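Local coordinates for protein hydroxylase (PDB 2OR0) that is a putative flavin-dependent hydroxylase of the acyl-CoA dehydrogenase family, probably using reduced flavin to insert one atom of molecular oxygen into its substrate, at residues D159-V170 / S181-Y192; T140-L148 / G216-T224. All blocks are in the same frame, centred on the assembly; numbering follows the deposited sequence.

Interaction 1: D159-V170 / S181-Y192; sequences DHCQWAFLGAMV and SSLHVILPRTDY
P188 lies over one face of the W163 indole, its CB 4.0 Å from the centroid of the six-membered ring and only 10° off the normal, a CH-pi contact that suits a rigid proline. I186 serves two rings: CG2 comes within 3.4 Å of W163 CE3, while CG1 sits over one face of the F165 ring. At the Y192 ring the edge carries the polar end, where a water joins OH to C161 O, and CE2 packs against A164 CB, a methyl small enough to admit the ring. The guanidinium of R189 meets D159 O and C161 O at its edge: NH1 donates to D159 O (2.9 Å) and to C161 O (3.1 Å), both nearly in the guanidinium plane. The approach to D159 O comes from above that carbonyl's plane, whereas C161 O is met much more nearly end-on. CG anti to the backbone N (chi1 -179°) starts the R189 chain toward the D159-C161 main chain, and its own N donates to Q162 O. A lysine in place of R189 would probably lose the flat two-bond grip, leaving at least one of the D159 and C161 carbonyls without its donor and this entry segment freer to shift. Beyond it, strands 163-170 and 182-188 form an antiparallel hairpin, consistent with the middle beta domain of acyl-CoA dehydrogenase-like proteins; V170 CG2 packs on L183 CG at 3.6 Å. H184 ND1 bonds to E108, and D159 pairs with K210. The chemistry thus divides: apolar side chains make most of the contacts on both faces, while one arginine ties the chain entering the hairpin by main-chain oxygens.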
loop_
_atom_site.group_PDB
_atom_site.type_symbol
_atom_site.label_atom_id
_atom_site.label_comp_id
_atom_site.label_asym_id
_atom_site.label_seq_id
_atom_site.Cartn_x
_atom_site.Cartn_y
_atom_site.Cartn_z
ATOM N N ASP A 159 -10.702 3.363 -10.889
ATOM C CA ASP A 159 -11.053 3.617 -12.291
ATOM C C ASP A 159 -10.247 2.767 -13.269
ATOM O O ASP A 159 -10.636 2.614 -14.434
ATOM C CB ASP A 159 -10.846 5.096 -12.649
ATOM C CG ASP A 159 -11.807 6.019 -11.906
ATOM O OD1 ASP A 159 -13.030 5.840 -12.063
ATOM O OD2 ASP A 159 -11.339 6.915 -11.160
ATOM N N HIS A 160 -9.114 2.235 -12.801
ATOM C CA HIS A 160 -8.197 1.505 -13.678
ATOM C C HIS A 160 -8.217 -0.003 -13.411
ATOM O O HIS A 160 -7.422 -0.769 -13.979
ATOM C CB HIS A 160 -6.792 2.097 -13.533
ATOM C CG HIS A 160 -6.703 3.525 -13.972
ATOM N ND1 HIS A 160 -6.743 3.896 -15.302
ATOM C CD2 HIS A 160 -6.592 4.677 -13.261
ATOM C CE1 HIS A 160 -6.652 5.215 -15.388
ATOM N NE2 HIS A 160 -6.556 5.709 -14.166
ATOM N N CYS A 161 -9.139 -0.415 -12.546
ATOM C CA CYS A 161 -9.280 -1.802 -12.143
ATOM C C CYS A 161 -10.567 -2.405 -12.720
ATOM O O CYS A 161 -11.572 -1.702 -12.897
ATOM C CB CYS A 161 -9.282 -1.912 -10.622
ATOM S SG CYS A 161 -7.734 -1.327 -9.823
ATOM N N GLN A 162 -10.519 -3.706 -13.005
ATOM C CA GLN A 162 -11.646 -4.425 -13.602
ATOM C C GLN A 162 -12.264 -5.436 -12.644
ATOM O O GLN A 162 -13.264 -6.070 -12.964
ATOM C CB GLN A 162 -11.235 -5.066 -14.940
ATOM C CG GLN A 162 -11.140 -4.042 -16.108
ATOM C CD GLN A 162 -12.443 -3.233 -16.313
ATOM O OE1 GLN A 162 -13.545 -3.804 -16.451
ATOM N NE2 GLN A 162 -12.317 -1.900 -16.344
ATOM N N TRP A 163 -11.663 -5.576 -11.468
ATOM C CA TRP A 163 -12.172 -6.427 -10.401
ATOM C C TRP A 163 -11.914 -5.707 -9.067
ATOM O O TRP A 163 -11.060 -4.820 -8.996
ATOM C CB TRP A 163 -11.458 -7.785 -10.383
ATOM C CG TRP A 163 -11.714 -8.661 -11.603
ATOM C CD1 TRP A 163 -11.167 -8.518 -12.847
ATOM C CD2 TRP A 163 -12.585 -9.795 -11.678
ATOM N NE1 TRP A 163 -11.638 -9.495 -13.694
ATOM C CE2 TRP A 163 -12.516 -10.288 -13.006
ATOM C CE3 TRP A 163 -13.423 -10.442 -10.757
ATOM C CZ2 TRP A 163 -13.254 -11.404 -13.433
ATOM C CZ3 TRP A 163 -14.137 -11.562 -11.172
ATOM C CH2 TRP A 163 -14.047 -12.027 -12.501
ATOM N N ALA A 164 -12.625 -6.109 -8.019
ATOM C CA ALA A 164 -12.371 -5.578 -6.683
ATOM C C ALA A 164 -12.240 -6.713 -5.719
ATOM O O ALA A 164 -12.943 -7.710 -5.848
ATOM C CB ALA A 164 -13.492 -4.665 -6.239
ATOM N N PHE A 165 -11.340 -6.533 -4.758
ATOM C CA PHE A 165 -11.114 -7.436 -3.655
ATOM C C PHE A 165 -11.655 -6.732 -2.411
ATOM O O PHE A 165 -11.066 -5.752 -1.972
ATOM C CB PHE A 165 -9.603 -7.593 -3.499
ATOM C CG PHE A 165 -9.144 -8.992 -3.208
ATOM C CD1 PHE A 165 -7.892 -9.437 -3.680
ATOM C CD2 PHE A 165 -9.928 -9.875 -2.473
ATOM C CE1 PHE A 165 -7.448 -10.740 -3.428
ATOM C CE2 PHE A 165 -9.471 -11.193 -2.223
ATOM C CZ PHE A 165 -8.241 -11.607 -2.707
ATOM N N LEU A 166 -12.755 -7.192 -1.825
ATOM C CA LEU A 166 -13.393 -6.414 -0.754
ATOM C C LEU A 166 -13.580 -7.220 0.500
ATOM O O LEU A 166 -13.743 -8.436 0.422
ATOM C CB LEU A 166 -14.765 -5.900 -1.212
ATOM C CG LEU A 166 -14.811 -5.124 -2.524
ATOM C CD1 LEU A 166 -16.272 -5.035 -3.066
ATOM C CD2 LEU A 166 -14.148 -3.721 -2.342
ATOM N N GLY A 167 -13.591 -6.555 1.654
ATOM C CA GLY A 167 -13.916 -7.239 2.908
ATOM C C GLY A 167 -15.417 -7.231 3.162
ATOM O O GLY A 167 -16.123 -6.302 2.763
ATOM N N ALA A 168 -15.914 -8.263 3.825
ATOM C CA ALA A 168 -17.315 -8.311 4.196
ATOM C C ALA A 168 -17.496 -9.146 5.441
ATOM O O ALA A 168 -16.749 -10.106 5.673
ATOM C CB ALA A 168 -18.142 -8.872 3.055
HETATM N N MSE A 169 -18.473 -8.776 6.252
HETATM C CA MSE A 169 -18.922 -9.632 7.347
HETATM C C MSE A 169 -19.996 -10.584 6.821
HETATM O O MSE A 169 -20.717 -10.250 5.892
HETATM C CB MSE A 169 -19.486 -8.814 8.503
HETATM C CG MSE A 169 -18.572 -7.708 9.019
HETATM SE SE MSE A 169 -16.832 -8.365 9.665
HETATM C CE MSE A 169 -17.392 -9.396 11.228
ATOM N N VAL A 170 -20.102 -11.762 7.423
ATOM C CA VAL A 170 -21.090 -12.749 6.996
ATOM C C VAL A 170 -22.313 -12.656 7.892
ATOM O O VAL A 170 -22.195 -12.722 9.112
ATOM C CB VAL A 170 -20.511 -14.202 6.970
ATOM C CG1 VAL A 170 -21.613 -15.246 6.680
ATOM C CG2 VAL A 170 -19.399 -14.318 5.915
ATOM N N SER A 181 -16.897 -16.137 9.559
ATOM C CA SER A 181 -17.385 -14.891 10.144
ATOM C C SER A 181 -17.093 -13.636 9.253
ATOM O O SER A 181 -17.935 -12.729 9.123
ATOM C CB SER A 181 -16.783 -14.763 11.543
ATOM O OG SER A 181 -16.719 -13.422 11.985
ATOM N N SER A 182 -15.912 -13.601 8.628
ATOM C CA SER A 182 -15.522 -12.505 7.729
ATOM C C SER A 182 -14.904 -13.046 6.434
ATOM O O SER A 182 -14.281 -14.106 6.439
ATOM C CB SER A 182 -14.519 -11.584 8.435
ATOM O OG SER A 182 -13.458 -12.358 9.025
ATOM N N LEU A 183 -15.040 -12.307 5.339
ATOM C CA LEU A 183 -14.521 -12.753 4.052
ATOM C C LEU A 183 -13.715 -11.684 3.372
ATOM O O LEU A 183 -13.904 -10.487 3.655
ATOM C CB LEU A 183 -15.669 -13.101 3.089
ATOM C CG LEU A 183 -16.737 -14.154 3.454
ATOM C CD1 LEU A 183 -17.867 -14.082 2.428
ATOM C CD2 LEU A 183 -16.169 -15.570 3.489
ATOM N N HIS A 184 -12.840 -12.135 2.464
ATOM C CA HIS A 184 -12.414 -11.371 1.308
ATOM C C HIS A 184 -13.136 -11.914 0.067
ATOM O O HIS A 184 -13.156 -13.135 -0.173
ATOM C CB HIS A 184 -10.890 -11.468 1.110
ATOM C CG HIS A 184 -10.079 -10.877 2.229
ATOM N ND1 HIS A 184 -8.711 -11.055 2.337
ATOM C CD2 HIS A 184 -10.440 -10.122 3.297
ATOM C CE1 HIS A 184 -8.266 -10.429 3.413
ATOM N NE2 HIS A 184 -9.292 -9.861 4.017
ATOM N N VAL A 185 -13.738 -11.031 -0.727
ATOM C CA VAL A 185 -14.573 -11.460 -1.863
ATOM C C VAL A 185 -14.102 -10.775 -3.142
ATOM O O VAL A 185 -13.649 -9.621 -3.107
ATOM C CB VAL A 185 -16.102 -11.164 -1.605
ATOM C CG1 VAL A 185 -16.603 -11.918 -0.383
ATOM C CG2 VAL A 185 -16.376 -9.653 -1.446
ATOM N N ILE A 186 -14.181 -11.478 -4.266
ATOM C CA ILE A 186 -13.767 -10.904 -5.550
ATOM C C ILE A 186 -14.994 -10.663 -6.441
ATOM O O ILE A 186 -15.833 -11.563 -6.597
ATOM C CB ILE A 186 -12.726 -11.810 -6.274
ATOM C CG1 ILE A 186 -11.424 -11.890 -5.472
ATOM C CG2 ILE A 186 -12.417 -11.309 -7.674
ATOM C CD1 ILE A 186 -11.174 -13.277 -4.897
ATOM N N LEU A 187 -15.105 -9.449 -6.999
ATOM C CA LEU A 187 -16.239 -9.058 -7.861
ATOM C C LEU A 187 -15.726 -8.422 -9.124
ATOM O O LEU A 187 -14.781 -7.645 -9.069
ATOM C CB LEU A 187 -17.157 -8.034 -7.176
ATOM C CG LEU A 187 -18.131 -8.483 -6.093
ATOM C CD1 LEU A 187 -17.405 -8.808 -4.817
ATOM C CD2 LEU A 187 -19.151 -7.390 -5.842
ATOM N N PRO A 188 -16.338 -8.751 -10.278
ATOM C CA PRO A 188 -16.020 -8.036 -11.503
ATOM C C PRO A 188 -16.655 -6.641 -11.457
ATOM O O PRO A 188 -17.632 -6.454 -10.726
ATOM C CB PRO A 188 -16.686 -8.890 -12.585
ATOM C CG PRO A 188 -17.790 -9.618 -11.877
ATOM C CD PRO A 188 -17.324 -9.831 -10.487
ATOM N N ARG A 189 -16.103 -5.693 -12.225
ATOM C CA ARG A 189 -16.536 -4.286 -12.188
ATOM C C ARG A 189 -17.995 -4.140 -12.600
ATOM O O ARG A 189 -18.696 -3.212 -12.191
ATOM C CB ARG A 189 -15.655 -3.413 -13.089
ATOM C CG ARG A 189 -16.044 -1.952 -13.081
ATOM C CD ARG A 189 -14.841 -1.057 -13.069
ATOM N NE ARG A 189 -15.143 0.209 -13.727
ATOM C CZ ARG A 189 -14.229 1.089 -14.119
ATOM N NH1 ARG A 189 -12.932 0.858 -13.911
ATOM N NH2 ARG A 189 -14.610 2.211 -14.717
ATOM N N THR A 190 -18.431 -5.081 -13.427
ATOM C CA THR A 190 -19.819 -5.192 -13.827
ATOM C C THR A 190 -20.791 -5.341 -12.635
ATOM O O THR A 190 -21.979 -4.970 -12.731
ATOM C CB THR A 190 -19.959 -6.368 -14.833
ATOM O OG1 THR A 190 -21.051 -6.083 -15.708
ATOM C CG2 THR A 190 -20.168 -7.690 -14.123
ATOM N N ASP A 191 -20.284 -5.859 -11.514
ATOM C CA ASP A 191 -21.118 -6.108 -10.351
ATOM C C ASP A 191 -21.056 -5.039 -9.252
ATOM O O ASP A 191 -21.591 -5.244 -8.174
ATOM C CB ASP A 191 -20.808 -7.480 -9.768
ATOM C CG ASP A 191 -21.391 -8.635 -10.615
ATOM O OD1 ASP A 191 -22.178 -8.369 -11.559
ATOM O OD2 ASP A 191 -21.061 -9.812 -10.319
ATOM N N TYR A 192 -20.422 -3.902 -9.523
ATOM C CA TYR A 192 -20.446 -2.789 -8.545
ATOM C C TYR A 192 -20.436 -1.433 -9.211
ATOM O O TYR A 192 -20.296 -1.316 -10.427
ATOM C CB TYR A 192 -19.319 -2.905 -7.493
ATOM C CG TYR A 192 -17.904 -2.973 -8.076
ATOM C CD1 TYR A 192 -17.208 -1.813 -8.422
ATOM C CD2 TYR A 192 -17.272 -4.197 -8.267
ATOM C CE1 TYR A 192 -15.920 -1.870 -8.951
ATOM C CE2 TYR A 192 -15.994 -4.274 -8.796
ATOM C CZ TYR A 192 -15.317 -3.108 -9.138
ATOM O OH TYR A 192 -14.037 -3.183 -9.663
HETATM O O HOH W 1 -12.920 -0.726 -10.066
HETATM O O HOH W 2 -19.796 -11.934 11.220
#

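Interaction 2: T140-L148 / G216-T224; sequences TPVDGGYVL and GAFVPGYRT
A classic beta bulge, with G216 and A217 both facing L148, begins the antiparallel pairing of strand 217-220 with strand 145-148; at the other end of the pairing lies the type II turn V142-G145, which links strand 137-142 to strand 145-155. Next to the bulge, A217 N donates to L148 O at 3.1 Å. V219 N gives Y146 O a virtually straight bond of 2.7 Å (179° at the hydrogen), and G221 N adds a last bond, to G144 O. G145 passes close to V219 O and P220, where any CB would collide; glycine is also what its backbone angles and those of G144 require. On one side of the sheet the F218 ring, sent across by CG anti to its backbone N (chi1 170°), receives V142 CG2 at its edge, 3.9 Å from CE1, and CZ comes near G144 O, which packs the ring against the turn. On the other side Y146 crosses T224 at about a right angle, CD2 lying 4.0 Å from T224 CG2, and a water bridges Y146 OH to T224 OG1. The OG1 itself donates to G221 O, which also accepts from T224 N. Y146, L148 and V219 look toward strands 163-170 and 182-188, whereas R223 pairs with E119 of helix 114-121.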
loop_
_atom_site.group_PDB
_atom_site.type_symbol
_atom_site.label_atom_id
_atom_site.label_comp_id
_atom_site.label_asym_id
_atom_site.label_seq_id
_atom_site.Cartn_x
_atom_site.Cartn_y
_atom_site.Cartn_z
ATOM N N THR A 140 -24.536 -12.327 2.492
ATOM C CA THR A 140 -25.579 -13.283 2.897
ATOM C C THR A 140 -25.303 -14.633 2.248
ATOM O O THR A 140 -25.273 -14.726 1.009
ATOM C CB THR A 140 -27.019 -12.784 2.499
ATOM O OG1 THR A 140 -27.267 -11.509 3.118
ATOM C CG2 THR A 140 -28.084 -13.786 2.960
ATOM N N PRO A 141 -25.088 -15.681 3.070
ATOM C CA PRO A 141 -24.871 -17.019 2.504
ATOM C C PRO A 141 -26.117 -17.512 1.788
ATOM O O PRO A 141 -27.216 -17.530 2.376
ATOM C CB PRO A 141 -24.611 -17.902 3.722
ATOM C CG PRO A 141 -24.376 -16.971 4.860
ATOM C CD PRO A 141 -25.059 -15.691 4.542
ATOM N N VAL A 142 -25.945 -17.860 0.521
ATOM C CA VAL A 142 -26.966 -18.567 -0.234
ATOM C C VAL A 142 -26.333 -19.821 -0.845
ATOM O O VAL A 142 -25.098 -19.972 -0.857
ATOM C CB VAL A 142 -27.544 -17.684 -1.346
ATOM C CG1 VAL A 142 -28.294 -16.486 -0.739
ATOM C CG2 VAL A 142 -26.437 -17.208 -2.298
ATOM N N ASP A 143 -27.163 -20.715 -1.370
ATOM C CA ASP A 143 -26.628 -21.895 -2.044
ATOM C C ASP A 143 -25.641 -21.518 -3.181
ATOM O O ASP A 143 -25.969 -20.738 -4.080
ATOM C CB ASP A 143 -27.764 -22.815 -2.537
ATOM C CG ASP A 143 -27.234 -24.052 -3.247
ATOM O OD1 ASP A 143 -26.812 -25.008 -2.546
ATOM O OD2 ASP A 143 -27.203 -24.047 -4.507
ATOM N N GLY A 144 -24.411 -22.029 -3.099
ATOM C CA GLY A 144 -23.391 -21.704 -4.116
ATOM C C GLY A 144 -22.433 -20.551 -3.782
ATOM O O GLY A 144 -21.423 -20.363 -4.474
ATOM N N GLY A 145 -22.734 -19.791 -2.734
ATOM C CA GLY A 145 -21.880 -18.670 -2.325
ATOM C C GLY A 145 -22.551 -17.639 -1.433
ATOM O O GLY A 145 -23.108 -17.964 -0.387
ATOM N N TYR A 146 -22.476 -16.371 -1.834
ATOM C CA TYR A 146 -23.035 -15.302 -0.994
ATOM C C TYR A 146 -23.652 -14.229 -1.841
ATOM O O TYR A 146 -23.291 -14.082 -3.020
ATOM C CB TYR A 146 -21.940 -14.665 -0.134
ATOM C CG TYR A 146 -21.173 -15.647 0.718
ATOM C CD1 TYR A 146 -21.498 -15.826 2.055
ATOM C CD2 TYR A 146 -20.111 -16.385 0.180
ATOM C CE1 TYR A 146 -20.803 -16.724 2.847
ATOM C CE2 TYR A 146 -19.380 -17.294 0.974
ATOM C CZ TYR A 146 -19.740 -17.449 2.297
ATOM O OH TYR A 146 -19.058 -18.337 3.083
ATOM N N VAL A 147 -24.555 -13.444 -1.237
ATOM C CA VAL A 147 -25.002 -12.216 -1.903
ATOM C C VAL A 147 -24.508 -11.017 -1.085
ATOM O O VAL A 147 -24.668 -10.975 0.145
ATOM C CB VAL A 147 -26.526 -12.157 -2.178
ATOM C CG1 VAL A 147 -26.832 -10.991 -3.071
ATOM C CG2 VAL A 147 -27.000 -13.453 -2.900
ATOM N N LEU A 148 -23.912 -10.069 -1.799
ATOM C CA LEU A 148 -23.151 -8.982 -1.196
ATOM C C LEU A 148 -23.847 -7.625 -1.319
ATOM O O LEU A 148 -24.288 -7.246 -2.382
ATOM C CB LEU A 148 -21.764 -8.887 -1.852
ATOM C CG LEU A 148 -20.760 -8.009 -1.085
ATOM C CD1 LEU A 148 -20.173 -8.759 0.092
ATOM C CD2 LEU A 148 -19.675 -7.573 -2.036
ATOM N N GLY A 216 -26.572 -5.783 -4.379
ATOM C CA GLY A 216 -26.867 -7.198 -4.119
ATOM C C GLY A 216 -26.301 -8.044 -5.251
ATOM O O GLY A 216 -27.026 -8.447 -6.179
ATOM N N ALA A 217 -24.986 -8.273 -5.183
ATOM C CA ALA A 217 -24.253 -9.036 -6.175
ATOM C C ALA A 217 -24.003 -10.431 -5.646
ATOM O O ALA A 217 -23.539 -10.609 -4.516
ATOM C CB ALA A 217 -22.944 -8.361 -6.495
ATOM N N PHE A 218 -24.305 -11.426 -6.473
ATOM C CA PHE A 218 -24.004 -12.803 -6.116
ATOM C C PHE A 218 -22.504 -13.053 -6.291
ATOM O O PHE A 218 -21.942 -12.737 -7.341
ATOM C CB PHE A 218 -24.792 -13.797 -6.986
ATOM C CG PHE A 218 -24.344 -15.228 -6.815
ATOM C CD1 PHE A 218 -24.621 -15.914 -5.636
ATOM C CD2 PHE A 218 -23.631 -15.878 -7.828
ATOM C CE1 PHE A 218 -24.207 -17.244 -5.464
ATOM C CE2 PHE A 218 -23.216 -17.202 -7.662
ATOM C CZ PHE A 218 -23.493 -17.875 -6.489
ATOM N N VAL A 219 -21.888 -13.618 -5.253
ATOM C CA VAL A 219 -20.471 -13.978 -5.284
ATOM C C VAL A 219 -20.329 -15.490 -5.007
ATOM O O VAL A 219 -20.631 -15.957 -3.904
ATOM C CB VAL A 219 -19.627 -13.148 -4.255
ATOM C CG1 VAL A 219 -18.138 -13.538 -4.341
ATOM C CG2 VAL A 219 -19.791 -11.627 -4.485
ATOM N N PRO A 220 -19.904 -16.260 -6.025
ATOM C CA PRO A 220 -19.662 -17.709 -5.863
ATOM C C PRO A 220 -18.626 -18.031 -4.780
ATOM O O PRO A 220 -17.736 -17.201 -4.519
ATOM C CB PRO A 220 -19.147 -18.150 -7.245
ATOM C CG PRO A 220 -18.857 -16.884 -8.018
ATOM C CD PRO A 220 -19.651 -15.779 -7.400
ATOM N N GLY A 221 -18.745 -19.206 -4.146
ATOM C CA GLY A 221 -17.822 -19.649 -3.089
ATOM C C GLY A 221 -16.342 -19.580 -3.499
ATOM O O GLY A 221 -15.484 -19.155 -2.708
ATOM N N TYR A 222 -16.048 -19.967 -4.741
ATOM C CA TYR A 222 -14.668 -20.025 -5.229
ATOM C C TYR A 222 -14.018 -18.635 -5.417
ATOM O O TYR A 222 -12.802 -18.541 -5.645
ATOM C CB TYR A 222 -14.569 -20.869 -6.517
ATOM C CG TYR A 222 -15.038 -20.182 -7.793
ATOM C CD1 TYR A 222 -14.190 -19.359 -8.510
ATOM C CD2 TYR A 222 -16.339 -20.393 -8.289
ATOM C CE1 TYR A 222 -14.615 -18.722 -9.665
ATOM C CE2 TYR A 222 -16.771 -19.772 -9.444
ATOM C CZ TYR A 222 -15.909 -18.946 -10.132
ATOM O OH TYR A 222 -16.341 -18.318 -11.274
ATOM N N ARG A 223 -14.834 -17.578 -5.322
ATOM C CA ARG A 223 -14.364 -16.183 -5.405
ATOM C C ARG A 223 -14.244 -15.528 -4.037
ATOM O O ARG A 223 -14.213 -14.305 -3.926
ATOM C CB ARG A 223 -15.284 -15.347 -6.295
ATOM C CG ARG A 223 -15.087 -15.607 -7.768
ATOM C CD ARG A 223 -15.942 -14.671 -8.541
ATOM N NE ARG A 223 -15.970 -14.965 -9.962
ATOM C CZ ARG A 223 -16.853 -14.431 -10.812
ATOM N NH1 ARG A 223 -17.788 -13.578 -10.373
ATOM N NH2 ARG A 223 -16.797 -14.742 -12.108
ATOM N N THR A 224 -14.169 -16.345 -2.997
ATOM C CA THR A 224 -14.031 -15.854 -1.645
ATOM C C THR A 224 -12.857 -16.534 -0.935
ATOM O O THR A 224 -12.431 -17.632 -1.330
ATOM C CB THR A 224 -15.335 -16.036 -0.809
ATOM O OG1 THR A 224 -15.434 -17.371 -0.322
ATOM C CG2 THR A 224 -16.581 -15.717 -1.620
HETATM O O HOH W 3 -16.061 -18.840 1.962
#

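The two contacts lie about 11 Å apart, centre to centre, on the same side of the chain's centre, and both belong to the mixed beta-sheet of this largely helical protein. Along the chain the order is 140-148, 159-170, 181-192, 216-224, so the hairpin of interaction 1 falls wholly between the partners of interaction 2. Strands 163-170 and 137-142 run as parallel neighbours, and I186 N probably bonds to R223 O, 2.8 Å away. Side chains meet too: A168 CB packs on L148 CD1 and L187 CD1 on V219 CG2. Local hairpin and long-range pairing therefore share one apolar interior, making a single compact beta unit beside the helices.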